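Local coordinates for NOL1/NOP2/sun family protein (Enterococcus faecium, PDB 3M4X) that probably methylates cytosine bases of ribosomal RNA with S-adenosylmethionine as methyl donor, as in the RsmF relatives of the NOL1/NOP2/sun family, at residues K393-I398 with K432-F437; K38-N43 with D51-Y56. One frame throughout, in Å; residues are numbered along the deposited sequence.

Contact 1: K393-I398 with K432-F437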
loop_
_atom_site.group_PDB
_atom_site.type_symbol
_atom_site.label_atom_id
_atom_site.label_comp_id
_atom_site.label_asym_id
_atom_site.label_seq_id
_atom_site.Cartn_x
_atom_site.Cartn_y
_atom_site.Cartn_z
ATOM N N LYS A 393 4.543 16.369 8.628
ATOM C CA LYS A 393 5.463 15.645 9.493
ATOM C C LYS A 393 6.014 16.506 10.632
ATOM O O LYS A 393 6.385 16.000 11.676
ATOM C CB LYS A 393 6.603 15.023 8.674
ATOM C CG LYS A 393 6.705 15.530 7.239
ATOM C CD LYS A 393 7.186 14.432 6.297
ATOM C CE LYS A 393 7.486 14.983 4.904
ATOM N NZ LYS A 393 8.012 13.925 3.990
ATOM N N LYS A 394 6.054 17.809 10.420
ATOM C CA LYS A 394 6.738 18.723 11.317
ATOM C C LYS A 394 5.711 19.689 11.889
ATOM O O LYS A 394 5.333 20.679 11.270
ATOM C CB LYS A 394 7.838 19.480 10.563
ATOM C CG LYS A 394 7.331 20.293 9.352
ATOM C CD LYS A 394 6.721 19.412 8.253
ATOM C CE LYS A 394 5.592 20.131 7.517
ATOM N NZ LYS A 394 4.994 19.299 6.422
ATOM N N ILE A 395 5.240 19.377 13.077
ATOM C CA ILE A 395 4.123 20.108 13.646
ATOM C C ILE A 395 4.553 21.426 14.324
ATOM O O ILE A 395 3.746 22.329 14.524
ATOM C CB ILE A 395 3.327 19.168 14.573
ATOM C CG1 ILE A 395 2.067 18.685 13.856
ATOM C CG2 ILE A 395 3.014 19.813 15.892
ATOM C CD1 ILE A 395 1.235 17.750 14.695
ATOM N N GLU A 396 5.835 21.540 14.640
ATOM C CA GLU A 396 6.367 22.755 15.258
ATOM C C GLU A 396 6.364 23.942 14.298
ATOM O O GLU A 396 6.413 25.090 14.728
ATOM C CB GLU A 396 7.790 22.532 15.785
ATOM C CG GLU A 396 8.777 22.003 14.748
ATOM C CD GLU A 396 8.885 20.479 14.766
ATOM O OE1 GLU A 396 7.840 19.780 14.732
ATOM O OE2 GLU A 396 10.026 19.977 14.823
ATOM N N ASN A 397 6.277 23.649 13.005
ATOM C CA ASN A 397 6.554 24.623 11.965
ATOM C C ASN A 397 5.329 25.323 11.401
ATOM O O ASN A 397 5.462 26.309 10.687
ATOM C CB ASN A 397 7.293 23.933 10.810
ATOM C CG ASN A 397 8.697 23.492 11.189
ATOM O OD1 ASN A 397 9.343 24.098 12.046
ATOM N ND2 ASN A 397 9.181 22.443 10.539
ATOM N N ILE A 398 4.143 24.792 11.677
ATOM C CA ILE A 398 2.920 25.307 11.064
ATOM C C ILE A 398 1.890 25.708 12.113
ATOM O O ILE A 398 1.965 25.252 13.249
ATOM C CB ILE A 398 2.269 24.253 10.162
ATOM C CG1 ILE A 398 1.834 23.064 11.013
ATOM C CG2 ILE A 398 3.232 23.808 9.051
ATOM C CD1 ILE A 398 1.379 21.924 10.200
ATOM N N LYS A 432 -0.740 14.499 19.358
ATOM C CA LYS A 432 0.305 14.735 18.362
ATOM C C LYS A 432 -0.138 14.338 16.954
ATOM O O LYS A 432 0.652 14.366 16.003
ATOM C CB LYS A 432 1.587 13.996 18.751
ATOM C CG LYS A 432 2.363 14.640 19.895
ATOM C CD LYS A 432 3.673 13.903 20.124
ATOM C CE LYS A 432 4.340 14.377 21.406
ATOM N NZ LYS A 432 5.597 13.632 21.694
ATOM N N ILE A 433 -1.410 13.984 16.825
ATOM C CA ILE A 433 -1.941 13.475 15.568
ATOM C C ILE A 433 -2.629 14.568 14.764
ATOM O O ILE A 433 -3.642 15.119 15.208
ATOM C CB ILE A 433 -2.994 12.400 15.808
ATOM C CG1 ILE A 433 -2.461 11.308 16.727
ATOM C CG2 ILE A 433 -3.470 11.820 14.484
ATOM C CD1 ILE A 433 -3.558 10.382 17.230
ATOM N N PRO A 434 -2.094 14.868 13.564
ATOM C CA PRO A 434 -2.763 15.797 12.646
ATOM C C PRO A 434 -3.988 15.115 12.060
ATOM O O PRO A 434 -3.861 14.075 11.397
ATOM C CB PRO A 434 -1.705 16.042 11.544
ATOM C CG PRO A 434 -0.395 15.665 12.174
ATOM C CD PRO A 434 -0.757 14.487 13.077
ATOM N N VAL A 435 -5.168 15.675 12.295
ATOM C CA VAL A 435 -6.374 15.001 11.843
ATOM C C VAL A 435 -7.059 15.671 10.665
ATOM O O VAL A 435 -8.022 15.128 10.125
ATOM C CB VAL A 435 -7.375 14.808 12.990
ATOM C CG1 VAL A 435 -6.710 14.041 14.113
ATOM C CG2 VAL A 435 -7.886 16.155 13.502
ATOM N N GLY A 436 -6.561 16.839 10.253
ATOM C CA GLY A 436 -7.204 17.588 9.183
ATOM C C GLY A 436 -7.127 19.102 9.335
ATOM O O GLY A 436 -6.623 19.604 10.336
ATOM N N PHE A 437 -7.625 19.831 8.334
ATOM C CA PHE A 437 -7.696 21.288 8.416
ATOM C C PHE A 437 -9.020 21.796 8.985
ATOM O O PHE A 437 -10.089 21.276 8.671
ATOM C CB PHE A 437 -7.480 21.934 7.042
ATOM C CG PHE A 437 -6.039 22.142 6.692
ATOM C CD1 PHE A 437 -5.424 21.351 5.736
ATOM C CD2 PHE A 437 -5.296 23.135 7.321
ATOM C CE1 PHE A 437 -4.091 21.542 5.413
ATOM C CE2 PHE A 437 -3.972 23.330 7.011
ATOM C CZ PHE A 437 -3.363 22.533 6.054
#

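Contact 2: K38-N43 with D51-Y56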
loop_
_atom_site.group_PDB
_atom_site.type_symbol
_atom_site.label_atom_id
_atom_site.label_comp_id
_atom_site.label_asym_id
_atom_site.label_seq_id
_atom_site.Cartn_x
_atom_site.Cartn_y
_atom_site.Cartn_z
ATOM N N LYS A 38 -5.250 -11.831 12.584
ATOM C CA LYS A 38 -5.547 -10.438 12.289
ATOM C C LYS A 38 -4.406 -9.539 12.757
ATOM O O LYS A 38 -3.800 -9.783 13.808
ATOM C CB LYS A 38 -6.876 -10.046 12.931
ATOM C CG LYS A 38 -8.034 -10.943 12.492
ATOM C CD LYS A 38 -9.278 -10.810 13.387
ATOM C CE LYS A 38 -9.209 -11.723 14.613
ATOM N NZ LYS A 38 -10.371 -11.555 15.554
ATOM N N GLY A 39 -4.104 -8.510 11.966
ATOM C CA GLY A 39 -2.989 -7.628 12.266
ATOM C C GLY A 39 -3.141 -6.245 11.671
ATOM O O GLY A 39 -4.046 -5.984 10.885
ATOM N N PHE A 40 -2.238 -5.355 12.053
ATOM C CA PHE A 40 -2.196 -4.016 11.494
ATOM C C PHE A 40 -0.803 -3.480 11.698
ATOM O O PHE A 40 -0.016 -4.077 12.414
ATOM C CB PHE A 40 -3.228 -3.095 12.164
ATOM C CG PHE A 40 -2.971 -2.842 13.628
ATOM C CD1 PHE A 40 -2.326 -1.691 14.041
ATOM C CD2 PHE A 40 -3.400 -3.750 14.593
ATOM C CE1 PHE A 40 -2.105 -1.444 15.395
ATOM C CE2 PHE A 40 -3.178 -3.518 15.951
ATOM C CZ PHE A 40 -2.531 -2.366 16.349
ATOM N N ARG A 41 -0.504 -2.359 11.052
ATOM C CA ARG A 41 0.793 -1.701 11.175
ATOM C C ARG A 41 0.657 -0.245 11.602
ATOM O O ARG A 41 -0.311 0.437 11.255
ATOM C CB ARG A 41 1.552 -1.740 9.843
ATOM C CG ARG A 41 2.193 -3.071 9.499
ATOM C CD ARG A 41 2.897 -2.986 8.146
ATOM N NE ARG A 41 1.913 -3.000 7.081
ATOM C CZ ARG A 41 1.576 -1.954 6.335
ATOM N NH1 ARG A 41 2.165 -0.784 6.485
ATOM N NH2 ARG A 41 0.646 -2.099 5.411
ATOM N N TRP A 42 1.640 0.219 12.364
ATOM C CA TRP A 42 1.783 1.632 12.626
ATOM C C TRP A 42 2.571 2.286 11.486
ATOM O O TRP A 42 3.118 1.602 10.607
ATOM C CB TRP A 42 2.418 1.893 14.010
ATOM C CG TRP A 42 3.798 1.338 14.201
ATOM C CD1 TRP A 42 4.128 0.072 14.614
ATOM C CD2 TRP A 42 5.035 2.029 14.006
ATOM N NE1 TRP A 42 5.495 -0.058 14.689
ATOM C CE2 TRP A 42 6.074 1.124 14.312
ATOM C CE3 TRP A 42 5.365 3.334 13.611
ATOM C CZ2 TRP A 42 7.418 1.477 14.235
ATOM C CZ3 TRP A 42 6.699 3.682 13.534
ATOM C CH2 TRP A 42 7.712 2.759 13.845
ATOM N N ASN A 43 2.617 3.613 11.510
ATOM C CA ASN A 43 3.050 4.396 10.369
ATOM C C ASN A 43 4.218 5.326 10.711
ATOM O O ASN A 43 4.030 6.349 11.370
ATOM C CB ASN A 43 1.855 5.192 9.825
ATOM C CG ASN A 43 2.159 5.854 8.502
ATOM O OD1 ASN A 43 3.297 5.857 8.066
ATOM N ND2 ASN A 43 1.146 6.425 7.866
ATOM N N ASP A 51 4.438 6.029 19.088
ATOM C CA ASP A 51 4.037 6.519 20.405
ATOM C C ASP A 51 2.523 6.686 20.462
ATOM O O ASP A 51 1.880 6.314 21.444
ATOM C CB ASP A 51 4.725 7.846 20.745
ATOM C CG ASP A 51 4.296 8.395 22.108
ATOM O OD1 ASP A 51 3.676 7.650 22.889
ATOM O OD2 ASP A 51 4.574 9.574 22.406
HETATM N N MSE A 52 1.952 7.249 19.406
HETATM C CA MSE A 52 0.513 7.474 19.379
HETATM C C MSE A 52 -0.280 6.168 19.419
HETATM O O MSE A 52 -1.346 6.098 20.018
HETATM C CB MSE A 52 0.131 8.318 18.163
HETATM C CG MSE A 52 0.574 9.786 18.275
HETATM SE SE MSE A 52 -0.232 10.773 19.810
HETATM C CE MSE A 52 1.153 10.476 21.149
ATOM N N VAL A 53 0.239 5.130 18.768
ATOM C CA VAL A 53 -0.411 3.829 18.801
ATOM C C VAL A 53 -0.284 3.160 20.176
ATOM O O VAL A 53 -1.224 2.524 20.660
ATOM C CB VAL A 53 0.135 2.897 17.701
ATOM C CG1 VAL A 53 -0.319 1.446 17.948
ATOM C CG2 VAL A 53 -0.311 3.391 16.325
ATOM N N GLN A 54 0.871 3.323 20.812
ATOM C CA GLN A 54 1.108 2.713 22.113
ATOM C C GLN A 54 0.187 3.328 23.154
ATOM O O GLN A 54 -0.308 2.648 24.059
ATOM C CB GLN A 54 2.576 2.875 22.515
ATOM C CG GLN A 54 3.516 1.854 21.821
ATOM C CD GLN A 54 4.986 2.184 22.013
ATOM O OE1 GLN A 54 5.350 3.316 22.348
ATOM N NE2 GLN A 54 5.838 1.197 21.807
ATOM N N THR A 55 -0.060 4.620 22.993
ATOM C CA THR A 55 -0.860 5.387 23.931
ATOM C C THR A 55 -2.361 5.158 23.769
ATOM O O THR A 55 -3.034 4.816 24.736
ATOM C CB THR A 55 -0.543 6.863 23.791
ATOM O OG1 THR A 55 0.852 7.052 24.044
ATOM C CG2 THR A 55 -1.353 7.680 24.789
ATOM N N TYR A 56 -2.873 5.297 22.547
ATOM C CA TYR A 56 -4.315 5.254 22.307
ATOM C C TYR A 56 -4.884 3.922 21.823
ATOM O O TYR A 56 -6.108 3.731 21.786
ATOM C CB TYR A 56 -4.714 6.402 21.390
ATOM C CG TYR A 56 -4.345 7.719 22.027
ATOM C CD1 TYR A 56 -3.277 8.462 21.552
ATOM C CD2 TYR A 56 -5.022 8.177 23.165
ATOM C CE1 TYR A 56 -2.913 9.662 22.144
ATOM C CE2 TYR A 56 -4.662 9.380 23.781
ATOM C CZ TYR A 56 -3.608 10.116 23.261
ATOM O OH TYR A 56 -3.232 11.304 23.835
#

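Contact 1: K393-I398 with K432-F437
In the C-terminal, PUA-like part of the protein, the turn that leads into the edge strand 400-403 leans on the start of strand 433-441 through one isoleucine, I395. Its CD1 methyl does all the touching. It lies 3.7 Å from CG of P434, the outer corner of the pyrrolidine ring, and at the same 3.7 Å from the carbonyl O of K432, so the methyl sits where the strand begins. The side chain is fully extended at its second torsion (chi2 180°), which carries CD1 far enough to span backbones that are 8.1 Å apart at their nearest CA atoms, those of I395 and K432. The isoleucine chain and the proline ring meet at a slant. Both residue types suit the place: P434 offers a rigid apolar ring to pack against, while I395 supplies a long, branched apolar arm from a partly exposed turn. K432 takes part through its carbonyl O, while its side chain leads away from I395. Strand 426-430 continues the apolar surface, V429 meeting I395 and L427 meeting P434. Strands 426-430 and 433-441 are antiparallel neighbours in the five-stranded mixed sheet of the PUA-like domain, and the 393-398 turn packs against both through I395.

Contact 2: K38-N43 with D51-Y56
V53 turns its two methyl groups to different partners on segment 38-43, one to F40 and the other to W42. CG1, held anti to the backbone N of V53 (chi1 167°), comes to the rim of the F40 ring, near the ring plane, at 4.2 Å from CE1. CG2 meets the CB methylene of W42 at 3.9 Å. The indole itself is not the touching part: with CG of W42 set between the backbone N and the carbonyl carbon (chi1 61°), the ring swings off from the helix and meets F71, the planes about 40° apart. This is where helix 49-56 packs on one side of strand 39-41, the central strand of a three-stranded antiparallel sheet in the N-terminal domain of the RsmF family. R41, between the two aromatics, points the other way and bonds through NE to Q90. A beta-branched valine fits a helix face this close to a strand, since the nearest CA atoms, of W42 and V53, are only 6.9 Å apart. F40 lies beside it and its ring stacks on that of H57. Farther along the helix, the hydroxyl OG1 of T55 bonds to the carbonyl O of D51 at 2.9 Å, approaching from the face opposite the backbone N of T55.

Overall arrangement
The centres of the two contacts lie about 18 Å apart, and contact 2 closes well before contact 1 opens along the chain, yet they touch through helix 49-56. M52, on that helix next to V53, packs its CG against CG1 of I433 at 3.7 Å, and its selenium, from selenomethionine, lies 3.8 Å from the backbone N of K432. The side chains of I433 and P434 leave the strand in different directions, P434 toward I395 in contact 1 and I433 toward M52 on helix 49-56 of the N-terminal domain. Y56 adds a polar tie by hydrogen-bonding through OH to D431. The N-terminal domain and the PUA-like domain therefore share an interface.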